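Local coordinates for B12-binding domain-containing protein (Kitasatospora setae, PDB 6WTE), which probably transfers a methyl group from S-adenosylmethionine to tryptophan by a non-radical route, using bound cobalamin and a [4Fe-4S] cluster, at residues 69-74 / 81-86; 272-277 / 283-288; 463-466 / 470-473; 501-504 / 510-513; 524-527 / 531-534. All coordinates share one frame; numbering follows the deposited sequence. Where two conformers were deposited one is given.

Interaction 1 (69-74 / 81-86); sequences RNTDTV and PFVGEH. With EDO (1,2-ethanediol), chain H.
The imidazole of His86 turns its edge to the backbone of Asn70: NE2 donates to Asn70 O at 3.2 Å, lying close to the line of the C=O bond, with the acceptor near the ring plane. One imidazole face carries Phe82 O, 3.3 Å above the plane and toward the rim. The Phe82 ring meets its neighbours at a slant: its CD2 lies 3.6 Å from Asn70 CB and its CE2 3.4 Å from Asp72 C. Thr73 CG2 crosses in at about a right angle to touch Phe82 CZ at 3.7 Å, and Glu85 OE1 lies at the phenyl edge. Placing CG beside the backbone N (chi1 -63°) lays this ring along the 70-73 backbone. Phe82 N also donates to Thr71 O at 2.7 Å, from above the carbonyl plane, and Val83 N adds a weak bond to the same oxygen. With an alanine here, the backbone of Asp72 and the methyl of Thr73 would probably lose the ring they rest on, leaving a gap behind the cobalamin-binding loop. That loop grips the cofactor directly through Asn70 ND2, Thr71 N and Thr73 O. Within the loop, Arg69 NH2 donates in plane to a lone pair of Asn70 OD1 at 3.0 Å, steadying that amide. Asp72 OD2 closes an Asx turn on Val74 N and is salt-bridged to Arg412. The contact joins the loop after strand 63-67 to the start of helix 83-96, while Val83 and His86 pack against helix 112-119.

Interaction 2 (272-277 / 283-288); sequences SEFNLS and NLLREI. With SF4 (iron/sulfur cluster), chain C; EDO (1,2-ethanediol), chain G.
Phe274 reaches helix 278-294 with the rim of its ring. CE1 meets Leu284 CD2 at 4.0 Å and CZ meets Leu285 CD2 at 4.1 Å, both methyls lying near the ring plane. Leu285 comes from the opposite direction, its branches ending at the phenyl edge. Directing CG away from the backbone N (chi1 180°) carries the phenyl out of the 273-276 type I turn toward the helix. A further layer is apolar: Val307 packs on Phe274, Leu305 and Phe318 on Leu285, and Val252 and Val253 on Leu284. Polar groups hold the turn itself, Lys224 bonding to Phe274 O and Leu276 O, and Asn275 ND2 to Gln310 O and Pro313 O. On the far side of the turn Glu273, bent at chi2 (-75°), binds iron FE3 of the iron-sulfur cluster through OE2 (1.9 Å). Leu276 CD1 touches the cluster sulfur S4 at 3.8 Å. Cys227, Cys231 and Cys234 also bind the cluster. This is a strand-loop-helix unit of the radical SAM barrel, whose loop supplies a carboxylate to the iron that in classical radical SAM enzymes is left for S-adenosylmethionine, consistent with non-radical chemistry.

Interaction 3 (463-466 / 470-473); sequences FMFD and NFRL
Phe465 and Phe471 lie side by side and point the same way, their planes 24° apart but slid so far that the rings barely overlap, with centroids 5.1 Å apart. Phe465 CE1 comes within 3.3 Å of Phe471 CE1, the closest approach of the two rings. These residues form a non-hydrogen-bonded pair between two nearly antiparallel segments. On one side of the pair Arg472 N donates to Met464 O (2.7 Å), on the other Asp466 N to Asn470 O (2.9 Å). Asp466 turns back across the loop end: with CG held between the backbone N and the carbonyl carbon (chi1 68°), OD1 accepts from Asn470 N at 2.9 Å, the donor standing 41° out of the carboxylate plane. The carboxylate and the Asn470 amide are set almost at right angles. Arg472 folds over the opposing backbone, bent at chi2 and chi3, and lays one guanidinium face against Asp466 CA; its NH1 is bonded to Gln462 O. Met464 and Leu473 lie side by side, CG to CD1 3.7 Å. This turn follows helix 456-461 and leads into strand 475-476. Phe465 and Phe471 press on Val83 of helix 83-96, and Leu473 on Arg412 of strand 404-412.

Interaction 4 (501-504 / 510-513); sequences DLWA and DHHR
An edge-to-face (T-shaped) pair of Trp503 and His511 spans the loop that carries the chain from helix 491-503 to the short strand 514-515, which lies parallel to strand 404-412 in the radical SAM region. The six-membered ring of Trp503 and the imidazole of His511 stand with centroids 5.3 Å apart and planes at 60°. It is the indole edge that points at the imidazole face: Trp503 CZ3 lies over His511 near its rim and is 4.0 Å from NE2. The histidine reaches across with CG beside the backbone N (chi1 -76°), which brings its far nitrogen to the tryptophan. The indole is secured from its other end, since NE1 is hydrogen-bonded to Pro517 O, and Leu516, Thr518 and Met522 pack about the ring. Behind His511 the chain makes a 3-10 turn, closed by Arg513 N to Asp510 O at 3.0 Å. The same two residues form a salt bridge whose Arg513 NE to Asp510 OD1 bond is long and weak. The carbonyls of His511 and His512 both accept from Arg554, while the His512 ring has Arg513 CB over the centre of one face. Leu502 anchors the helix end against strand 404-412 and helix 387-398. The contact lies at the surface, far from the cofactors. A bridging water completes it: it donates to Trp503 O at a short 2.5 Å and is hydrogen-bonded to His511 NE2 at 2.8 Å, in the plane of the imidazole, so that this ring is met by the indole on a face and by the water at its edge.

Interaction 5 (524-527 / 531-534); sequences EHDN and DNPF. With EDO (1,2-ethanediol), chain O.
Asp526 and Asn532 face each other with CA atoms 6.7 Å apart; the bond between the two segments runs through their side chains. Asn532 ND2 donates to Asp526 OD2 at 3.1 Å in an almost straight bond (174°). The carboxylate oxygen lies in the plane of the amide, yet the amide nitrogen stands nearly perpendicular above the carboxylate plane, the two flat groups being 82° apart. Both side chains have CG turned away from their own backbone N (chi1 -170° for Asn532), and they cross at about a right angle. The same ND2 also donates to O1 of a bound 1,2-ethanediol, probably from the crystallisation liquor, at 2.9 Å; the O2 of this diol in turn donates to Glu524 OE1, and that glutamate is salt-bridged to Arg554. The other end of the amide serves the helix: Asn532 OD1 accepts a weak bond from Phe534 N at 2.9 Å and a further bond from Leu535 N. A leucine in its place would probably leave Asp526 OD2 without its donor and the first turn of the helix without its cap. Asn532 is thus the N-cap of helix 533-540, tied by its amide to the far side of the 528-530 loop, whose residues contact a cobalamin in a structure of this protein, though not the one bound to this chain.

In the fold
From the N terminus the five contacts follow in series, none nesting in or crossing another. Interaction 1 closes the loop between strand 63-67 and helix 83-96 in the B12-binding domain. Interaction 2, on the opposite side of the chain's centre, joins a barrel loop to its following helix, 278-294. Interaction 3 closes a tight turn before strand 475-476 and comes back to interaction 1: Phe471 CE1 lies 3.5 Å from Val83 CG2, and Leu473 CD2 3.7 Å from Asp72 CB, joining the two regions beside cobalamin. Interactions 4 and 5 close successive loops toward the C terminus; their centres are about 17 Å apart without touching, but Arg554 binds to both.

Interaction 1 (69-74 / 81-86)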
# COMPACT_ATOMS: atom_id res chain seq x y z
N ARG A 69 7.70 -3.54 0.67
CA ARG A 69 6.33 -3.10 0.42
C ARG A 69 5.76 -2.31 1.59
O ARG A 69 5.09 -1.29 1.38
CB ARG A 69 5.45 -4.32 0.13
CG ARG A 69 4.02 -4.00 -0.29
CD ARG A 69 3.21 -5.28 -0.24
NE ARG A 69 1.91 -5.17 -0.91
CZ ARG A 69 0.82 -4.66 -0.34
NH1 ARG A 69 -0.31 -4.61 -1.03
NH2 ARG A 69 0.86 -4.21 0.91
N ASN A 70 5.98 -2.79 2.81
CA ASN A 70 5.42 -2.19 4.01
C ASN A 70 6.54 -1.78 4.95
O ASN A 70 7.46 -2.56 5.20
CB ASN A 70 4.48 -3.16 4.74
CG ASN A 70 3.56 -3.92 3.78
OD1 ASN A 70 2.99 -3.34 2.86
ND2 ASN A 70 3.42 -5.22 4.01
N THR A 71 6.47 -0.55 5.47
CA THR A 71 7.42 -0.15 6.51
C THR A 71 6.97 -0.62 7.88
O THR A 71 7.81 -0.94 8.73
CB THR A 71 7.58 1.37 6.53
OG1 THR A 71 6.28 1.97 6.70
CG2 THR A 71 8.18 1.85 5.23
N ASP A 72 5.66 -0.65 8.11
CA ASP A 72 5.06 -1.07 9.37
C ASP A 72 3.60 -1.40 9.06
O ASP A 72 3.16 -1.30 7.92
CB ASP A 72 5.18 0.01 10.46
CG ASP A 72 4.53 1.33 10.09
OD1 ASP A 72 5.04 2.01 9.19
OD2 ASP A 72 3.51 1.69 10.73
N THR A 73 2.86 -1.80 10.10
CA THR A 73 1.46 -2.14 9.87
C THR A 73 0.60 -0.91 9.59
O THR A 73 -0.50 -1.07 9.06
CB THR A 73 0.87 -2.88 11.08
OG1 THR A 73 0.81 -2.00 12.20
CG2 THR A 73 1.73 -4.09 11.42
N VAL A 74 1.08 0.29 9.95
CA VAL A 74 0.43 1.57 9.67
C VAL A 74 -0.79 1.75 10.58
O VAL A 74 -1.47 2.78 10.54
CB VAL A 74 0.11 1.68 8.16
CG1 VAL A 74 -0.72 2.91 7.80
CG2 VAL A 74 1.42 1.74 7.38
N PRO A 81 6.84 -2.09 13.45
CA PRO A 81 7.61 -1.92 12.22
C PRO A 81 7.97 -3.25 11.57
O PRO A 81 8.05 -4.29 12.22
CB PRO A 81 8.88 -1.22 12.71
CG PRO A 81 9.07 -1.75 14.08
CD PRO A 81 7.68 -1.92 14.65
N PHE A 82 8.17 -3.18 10.25
CA PHE A 82 8.74 -4.29 9.49
C PHE A 82 10.17 -4.04 9.05
O PHE A 82 10.85 -5.00 8.67
CB PHE A 82 7.90 -4.58 8.24
CG PHE A 82 6.49 -5.02 8.52
CD1 PHE A 82 6.24 -6.18 9.24
CD2 PHE A 82 5.41 -4.30 8.03
CE1 PHE A 82 4.94 -6.59 9.49
CE2 PHE A 82 4.11 -4.71 8.27
CZ PHE A 82 3.88 -5.86 9.00
N VAL A 83 10.66 -2.80 9.08
CA VAL A 83 11.95 -2.51 8.47
C VAL A 83 13.10 -3.16 9.24
O VAL A 83 14.16 -3.43 8.65
CB VAL A 83 12.17 -0.99 8.34
CG1 VAL A 83 11.09 -0.36 7.46
CG2 VAL A 83 12.20 -0.33 9.71
N GLY A 84 12.93 -3.42 10.54
CA GLY A 84 13.96 -4.14 11.26
C GLY A 84 14.10 -5.57 10.77
O GLY A 84 15.22 -6.08 10.60
N GLU A 85 12.97 -6.24 10.54
CA GLU A 85 13.00 -7.57 9.94
C GLU A 85 13.55 -7.53 8.52
O GLU A 85 14.26 -8.45 8.10
CB GLU A 85 11.60 -8.18 9.95
CG GLU A 85 11.06 -8.48 11.33
CD GLU A 85 9.64 -9.00 11.29
OE1 GLU A 85 8.72 -8.22 10.96
OE2 GLU A 85 9.45 -10.21 11.55
N HIS A 86 13.20 -6.48 7.75
CA HIS A 86 13.77 -6.35 6.41
C HIS A 86 15.28 -6.21 6.48
O HIS A 86 16.00 -6.80 5.67
CB HIS A 86 13.17 -5.15 5.69
CG HIS A 86 11.71 -5.26 5.41
ND1 HIS A 86 11.06 -6.46 5.23
CD2 HIS A 86 10.76 -4.30 5.27
CE1 HIS A 86 9.78 -6.24 4.99
NE2 HIS A 86 9.57 -4.94 5.01
C1 EDO H . 5.94 -10.26 9.67
O1 EDO H . 7.17 -9.65 9.27
C2 EDO H . 6.25 -11.43 10.60
O2 EDO H . 7.17 -11.01 11.61

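Interaction 2 (272-277 / 283-288)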
# COMPACT_ATOMS: atom_id res chain seq x y z
N SER A 272 -3.95 3.51 -7.14
CA SER A 272 -4.23 4.31 -5.96
C SER A 272 -5.74 4.47 -5.77
O SER A 272 -6.27 4.24 -4.67
CB SER A 272 -3.55 5.68 -6.08
OG SER A 272 -2.14 5.54 -5.96
N GLU A 273 -6.45 4.83 -6.84
CA GLU A 273 -7.91 4.93 -6.82
C GLU A 273 -8.40 4.55 -8.20
O GLU A 273 -8.04 5.21 -9.18
CB GLU A 273 -8.39 6.35 -6.47
CG GLU A 273 -7.74 6.98 -5.24
CD GLU A 273 -8.26 6.41 -3.94
OE1 GLU A 273 -9.25 5.65 -3.98
OE2 GLU A 273 -7.69 6.75 -2.88
N PHE A 274 -9.23 3.50 -8.29
CA PHE A 274 -9.60 3.00 -9.62
C PHE A 274 -10.41 4.03 -10.41
O PHE A 274 -10.22 4.15 -11.63
CB PHE A 274 -10.37 1.68 -9.51
CG PHE A 274 -10.79 1.11 -10.85
CD1 PHE A 274 -9.86 0.84 -11.83
CD2 PHE A 274 -12.13 0.85 -11.11
CE1 PHE A 274 -10.24 0.31 -13.06
CE2 PHE A 274 -12.52 0.32 -12.34
CZ PHE A 274 -11.57 0.05 -13.31
N ASN A 275 -11.30 4.78 -9.75
CA ASN A 275 -12.20 5.68 -10.47
C ASN A 275 -11.65 7.10 -10.63
O ASN A 275 -12.35 7.94 -11.20
CB ASN A 275 -13.58 5.73 -9.79
CG ASN A 275 -13.52 6.31 -8.38
OD1 ASN A 275 -12.53 6.14 -7.66
ND2 ASN A 275 -14.60 6.98 -7.98
N LEU A 276 -10.45 7.39 -10.15
CA LEU A 276 -9.80 8.62 -10.58
C LEU A 276 -9.12 8.35 -11.91
O LEU A 276 -8.79 7.20 -12.23
CB LEU A 276 -8.82 9.12 -9.52
CG LEU A 276 -9.48 9.47 -8.18
CD1 LEU A 276 -8.48 10.13 -7.23
CD2 LEU A 276 -10.70 10.39 -8.37
N SER A 277 -8.94 9.39 -12.71
CA SER A 277 -8.67 9.22 -14.14
C SER A 277 -9.75 8.32 -14.74
O SER A 277 -9.50 7.19 -15.17
CB SER A 277 -7.26 8.66 -14.37
OG SER A 277 -6.80 8.92 -15.68
N ASN A 283 -12.90 3.11 -20.13
CA ASN A 283 -12.42 2.44 -21.33
C ASN A 283 -11.94 1.02 -21.03
O ASN A 283 -12.14 0.10 -21.83
CB ASN A 283 -11.29 3.25 -21.97
CG ASN A 283 -11.80 4.46 -22.73
OD1 ASN A 283 -12.95 4.50 -23.15
ND2 ASN A 283 -10.93 5.45 -22.90
N LEU A 284 -11.29 0.84 -19.87
CA LEU A 284 -10.85 -0.49 -19.47
C LEU A 284 -12.03 -1.44 -19.29
O LEU A 284 -12.01 -2.57 -19.78
CB LEU A 284 -10.05 -0.40 -18.18
CG LEU A 284 -9.44 -1.74 -17.77
CD1 LEU A 284 -8.29 -2.06 -18.70
CD2 LEU A 284 -8.97 -1.69 -16.32
N LEU A 285 -13.06 -0.99 -18.57
CA LEU A 285 -14.23 -1.83 -18.35
C LEU A 285 -14.92 -2.17 -19.66
O LEU A 285 -15.33 -3.31 -19.89
CB LEU A 285 -15.19 -1.14 -17.38
CG LEU A 285 -14.60 -0.91 -15.99
CD1 LEU A 285 -15.52 -0.02 -15.16
CD2 LEU A 285 -14.33 -2.23 -15.28
N ARG A 286 -15.03 -1.18 -20.56
CA ARG A 286 -15.62 -1.43 -21.87
C ARG A 286 -14.86 -2.53 -22.62
O ARG A 286 -15.48 -3.38 -23.26
CB ARG A 286 -15.64 -0.14 -22.69
CG ARG A 286 -16.63 0.92 -22.19
CD ARG A 286 -16.69 2.11 -23.13
NE ARG A 286 -17.55 3.17 -22.60
CZ ARG A 286 -17.09 4.30 -22.07
NH1 ARG A 286 -15.79 4.54 -22.02
NH2 ARG A 286 -17.95 5.20 -21.60
N GLU A 287 -13.53 -2.51 -22.56
CA GLU A 287 -12.76 -3.55 -23.24
C GLU A 287 -12.97 -4.91 -22.59
O GLU A 287 -13.06 -5.93 -23.29
CB GLU A 287 -11.28 -3.17 -23.27
CG GLU A 287 -10.37 -4.24 -23.87
CD GLU A 287 -10.68 -4.52 -25.33
OE1 GLU A 287 -11.40 -3.73 -25.98
OE2 GLU A 287 -10.18 -5.55 -25.84
N ILE A 288 -13.04 -4.95 -21.26
CA ILE A 288 -13.31 -6.22 -20.57
C ILE A 288 -14.65 -6.78 -21.01
O ILE A 288 -14.78 -7.98 -21.32
CB ILE A 288 -13.26 -6.03 -19.05
CG1 ILE A 288 -11.85 -5.65 -18.58
CG2 ILE A 288 -13.73 -7.30 -18.35
CD1 ILE A 288 -11.81 -5.29 -17.11
FE1 SF4 C . -6.30 10.92 -1.69
FE2 SF4 C . -4.95 9.94 -3.87
FE3 SF4 C . -6.62 8.30 -2.51
FE4 SF4 C . -4.30 9.08 -1.37
S1 SF4 C . -4.52 7.79 -3.22
S2 SF4 C . -6.35 9.04 -0.38
S3 SF4 C . -4.08 11.21 -2.18
S4 SF4 C . -7.21 10.20 -3.64
C1 EDO G . -11.59 12.02 -12.55
O1 EDO G . -10.99 11.57 -13.77
C2 EDO G . -10.56 12.83 -11.77
O2 EDO G . -9.40 12.02 -11.53

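Interaction 3 (463-466 / 470-473)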
# COMPACT_ATOMS: atom_id res chain seq x y z
N PHE A 463 10.57 10.24 11.43
CA PHE A 463 9.21 9.78 11.60
C PHE A 463 9.12 8.33 12.06
O PHE A 463 8.03 7.87 12.41
CB PHE A 463 8.44 9.97 10.29
CG PHE A 463 8.19 11.42 9.96
CD1 PHE A 463 9.17 12.17 9.33
CD2 PHE A 463 6.99 12.03 10.30
CE1 PHE A 463 8.96 13.49 9.03
CE2 PHE A 463 6.77 13.37 10.00
CZ PHE A 463 7.75 14.11 9.36
N MET A 464 10.24 7.61 12.08
CA MET A 464 10.27 6.21 12.50
C MET A 464 11.29 5.91 13.59
O MET A 464 11.13 4.92 14.31
CB MET A 464 10.56 5.31 11.29
CG MET A 464 10.42 3.83 11.54
SD MET A 464 10.33 2.92 9.99
CE MET A 464 8.75 3.47 9.36
N PHE A 465 12.34 6.73 13.74
CA PHE A 465 13.41 6.48 14.68
C PHE A 465 13.67 7.72 15.52
O PHE A 465 13.55 8.84 15.04
CB PHE A 465 14.72 6.10 13.97
CG PHE A 465 14.60 4.91 13.06
CD1 PHE A 465 14.80 3.63 13.55
CD2 PHE A 465 14.34 5.07 11.71
CE1 PHE A 465 14.71 2.53 12.72
CE2 PHE A 465 14.25 3.97 10.87
CZ PHE A 465 14.43 2.70 11.38
N ASP A 466 14.05 7.51 16.78
CA ASP A 466 14.45 8.65 17.59
C ASP A 466 15.93 8.97 17.36
O ASP A 466 16.60 8.36 16.51
CB ASP A 466 14.13 8.41 19.07
CG ASP A 466 14.96 7.31 19.72
OD1 ASP A 466 15.95 6.82 19.13
OD2 ASP A 466 14.62 6.94 20.86
N ASN A 470 16.55 4.24 18.07
CA ASN A 470 15.52 3.32 18.51
C ASN A 470 14.24 3.56 17.71
O ASN A 470 13.97 4.67 17.26
CB ASN A 470 15.24 3.50 20.00
CG ASN A 470 16.48 3.32 20.85
OD1 ASN A 470 16.96 4.27 21.47
ND2 ASN A 470 17.00 2.10 20.88
N PHE A 471 13.45 2.50 17.54
CA PHE A 471 12.16 2.65 16.89
C PHE A 471 11.27 3.60 17.67
O PHE A 471 11.09 3.46 18.88
CB PHE A 471 11.46 1.29 16.75
CG PHE A 471 11.90 0.52 15.55
CD1 PHE A 471 11.84 1.09 14.28
CD2 PHE A 471 12.37 -0.78 15.68
CE1 PHE A 471 12.23 0.37 13.17
CE2 PHE A 471 12.77 -1.49 14.57
CZ PHE A 471 12.71 -0.92 13.32
N ARG A 472 10.73 4.59 16.96
CA ARG A 472 9.87 5.61 17.55
C ARG A 472 8.95 6.07 16.41
O ARG A 472 9.15 7.12 15.80
CB ARG A 472 10.68 6.75 18.15
CG ARG A 472 9.93 7.58 19.18
CD ARG A 472 9.32 8.83 18.57
NE ARG A 472 10.31 9.87 18.32
CZ ARG A 472 10.83 10.14 17.13
NH1 ARG A 472 10.47 9.43 16.08
NH2 ARG A 472 11.71 11.12 16.99
N LEU A 473 7.96 5.24 16.12
CA LEU A 473 7.04 5.48 15.01
C LEU A 473 6.06 6.57 15.39
O LEU A 473 5.32 6.42 16.37
CB LEU A 473 6.30 4.20 14.64
CG LEU A 473 7.02 3.20 13.72
CD1 LEU A 473 8.32 2.69 14.34
CD2 LEU A 473 6.08 2.04 13.41

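Interaction 4 (501-504 / 510-513)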
# COMPACT_ATOMS: atom_id res chain seq x y z
N ASP A 501 -13.65 3.46 23.34
CA ASP A 501 -14.66 4.50 23.14
C ASP A 501 -15.37 4.34 21.81
O ASP A 501 -16.58 4.57 21.72
CB ASP A 501 -14.01 5.89 23.21
CG ASP A 501 -13.50 6.25 24.59
OD1 ASP A 501 -14.05 5.73 25.58
OD2 ASP A 501 -12.56 7.06 24.68
N LEU A 502 -14.64 3.97 20.76
CA LEU A 502 -15.26 3.80 19.46
C LEU A 502 -16.18 2.58 19.44
O LEU A 502 -17.29 2.65 18.91
CB LEU A 502 -14.18 3.68 18.38
CG LEU A 502 -14.64 3.40 16.95
CD1 LEU A 502 -15.57 4.49 16.45
CD2 LEU A 502 -13.45 3.26 16.03
N TRP A 503 -15.75 1.47 20.05
CA TRP A 503 -16.60 0.28 20.11
C TRP A 503 -17.93 0.57 20.79
O TRP A 503 -18.96 0.01 20.41
CB TRP A 503 -15.89 -0.84 20.87
CG TRP A 503 -15.08 -1.72 20.00
CD1 TRP A 503 -13.87 -1.45 19.44
CD2 TRP A 503 -15.43 -3.05 19.59
NE1 TRP A 503 -13.43 -2.52 18.71
CE2 TRP A 503 -14.37 -3.52 18.78
CE3 TRP A 503 -16.52 -3.89 19.82
CZ2 TRP A 503 -14.38 -4.79 18.20
CZ3 TRP A 503 -16.53 -5.15 19.24
CH2 TRP A 503 -15.47 -5.58 18.44
N ALA A 504 -17.93 1.44 21.80
CA ALA A 504 -19.16 1.74 22.52
C ALA A 504 -20.19 2.45 21.66
O ALA A 504 -21.36 2.53 22.06
CB ALA A 504 -18.85 2.58 23.76
N ASP A 510 -25.20 -4.65 15.10
CA ASP A 510 -24.48 -4.29 13.88
C ASP A 510 -23.06 -4.83 13.83
O ASP A 510 -22.35 -4.58 12.85
CB ASP A 510 -24.43 -2.76 13.73
CG ASP A 510 -25.80 -2.14 13.48
OD1 ASP A 510 -26.66 -2.82 12.88
OD2 ASP A 510 -25.99 -0.97 13.88
N HIS A 511 -22.61 -5.55 14.86
CA HIS A 511 -21.23 -6.03 14.88
C HIS A 511 -20.92 -6.93 13.69
O HIS A 511 -19.78 -6.98 13.22
CB HIS A 511 -20.97 -6.79 16.19
CG HIS A 511 -20.79 -5.90 17.38
ND1 HIS A 511 -20.85 -6.37 18.67
CD2 HIS A 511 -20.52 -4.58 17.47
CE1 HIS A 511 -20.64 -5.38 19.51
NE2 HIS A 511 -20.44 -4.28 18.81
N HIS A 512 -21.93 -7.63 13.17
CA HIS A 512 -21.69 -8.52 12.04
C HIS A 512 -21.26 -7.75 10.80
O HIS A 512 -20.57 -8.31 9.94
CB HIS A 512 -22.96 -9.33 11.75
CG HIS A 512 -24.08 -8.49 11.24
ND1 HIS A 512 -24.60 -8.62 9.97
CD2 HIS A 512 -24.77 -7.47 11.81
CE1 HIS A 512 -25.58 -7.75 9.79
NE2 HIS A 512 -25.70 -7.04 10.90
N ARG A 513 -21.64 -6.48 10.68
CA ARG A 513 -21.38 -5.73 9.45
C ARG A 513 -20.38 -4.60 9.64
O ARG A 513 -20.29 -3.72 8.78
CB ARG A 513 -22.69 -5.19 8.86
CG ARG A 513 -23.44 -4.14 9.68
CD ARG A 513 -24.70 -3.69 8.92
NE ARG A 513 -25.51 -2.69 9.61
CZ ARG A 513 -25.47 -1.38 9.35
NH1 ARG A 513 -24.65 -0.90 8.42
NH2 ARG A 513 -26.25 -0.55 10.03
O HOH W 1 -20.43 -2.07 20.49

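Interaction 5 (524-527 / 531-534)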
# COMPACT_ATOMS: atom_id res chain seq x y z
N GLU A 524 -12.63 -10.57 18.93
CA GLU A 524 -12.10 -10.93 17.61
C GLU A 524 -10.76 -10.27 17.32
O GLU A 524 -10.39 -10.07 16.16
CB GLU A 524 -13.10 -10.59 16.50
CG GLU A 524 -14.48 -11.22 16.68
CD GLU A 524 -15.40 -10.97 15.51
OE1 GLU A 524 -15.60 -11.89 14.69
OE2 GLU A 524 -15.92 -9.84 15.39
N HIS A 525 -10.00 -9.92 18.36
CA HIS A 525 -8.66 -9.41 18.12
C HIS A 525 -7.78 -10.52 17.55
O HIS A 525 -7.77 -11.64 18.06
CB HIS A 525 -8.04 -8.86 19.40
CG HIS A 525 -6.64 -8.36 19.21
ND1 HIS A 525 -5.53 -9.04 19.69
CD2 HIS A 525 -6.16 -7.28 18.55
CE1 HIS A 525 -4.44 -8.38 19.35
NE2 HIS A 525 -4.79 -7.31 18.66
N ASP A 526 -7.06 -10.20 16.48
CA ASP A 526 -6.20 -11.14 15.79
C ASP A 526 -4.75 -10.88 16.16
O ASP A 526 -4.27 -9.75 16.03
CB ASP A 526 -6.39 -11.03 14.27
CG ASP A 526 -5.81 -12.20 13.52
OD1 ASP A 526 -5.29 -13.14 14.16
OD2 ASP A 526 -5.88 -12.19 12.27
N ASN A 527 -4.06 -11.91 16.63
CA ASN A 527 -2.68 -11.83 17.08
C ASN A 527 -1.80 -12.73 16.22
O ASN A 527 -2.28 -13.45 15.34
CB ASN A 527 -2.58 -12.20 18.56
CG ASN A 527 -3.25 -13.53 18.87
OD1 ASN A 527 -2.73 -14.59 18.54
ND2 ASN A 527 -4.41 -13.47 19.51
N ASP A 531 -3.73 -18.99 15.15
CA ASP A 531 -4.31 -18.82 13.83
C ASP A 531 -5.71 -18.23 13.92
O ASP A 531 -6.42 -18.40 14.92
CB ASP A 531 -4.36 -20.16 13.09
CG ASP A 531 -2.99 -20.65 12.68
OD1 ASP A 531 -2.02 -19.87 12.79
OD2 ASP A 531 -2.88 -21.82 12.26
N ASN A 532 -6.10 -17.53 12.87
CA ASN A 532 -7.43 -16.96 12.75
C ASN A 532 -8.40 -18.03 12.26
O ASN A 532 -8.30 -18.47 11.10
CB ASN A 532 -7.41 -15.76 11.80
CG ASN A 532 -8.70 -14.96 11.82
OD1 ASN A 532 -9.79 -15.51 11.70
ND2 ASN A 532 -8.58 -13.64 11.96
N PRO A 533 -9.33 -18.49 13.10
CA PRO A 533 -10.24 -19.57 12.66
C PRO A 533 -11.12 -19.17 11.48
O PRO A 533 -11.53 -20.04 10.71
CB PRO A 533 -11.08 -19.85 13.91
CG PRO A 533 -11.02 -18.58 14.70
CD PRO A 533 -9.64 -18.03 14.46
N PHE A 534 -11.41 -17.88 11.33
CA PHE A 534 -12.16 -17.43 10.16
C PHE A 534 -11.33 -17.57 8.89
O PHE A 534 -11.82 -18.05 7.87
CB PHE A 534 -12.62 -15.98 10.36
CG PHE A 534 -13.38 -15.42 9.20
CD1 PHE A 534 -14.38 -16.15 8.59
CD2 PHE A 534 -13.11 -14.15 8.73
CE1 PHE A 534 -15.09 -15.64 7.52
CE2 PHE A 534 -13.82 -13.62 7.66
CZ PHE A 534 -14.81 -14.37 7.06
C1 EDO O . -11.70 -13.17 12.81
O1 EDO O . -11.12 -12.19 11.95
C2 EDO O . -13.17 -12.85 13.01
O2 EDO O . -13.83 -13.91 13.73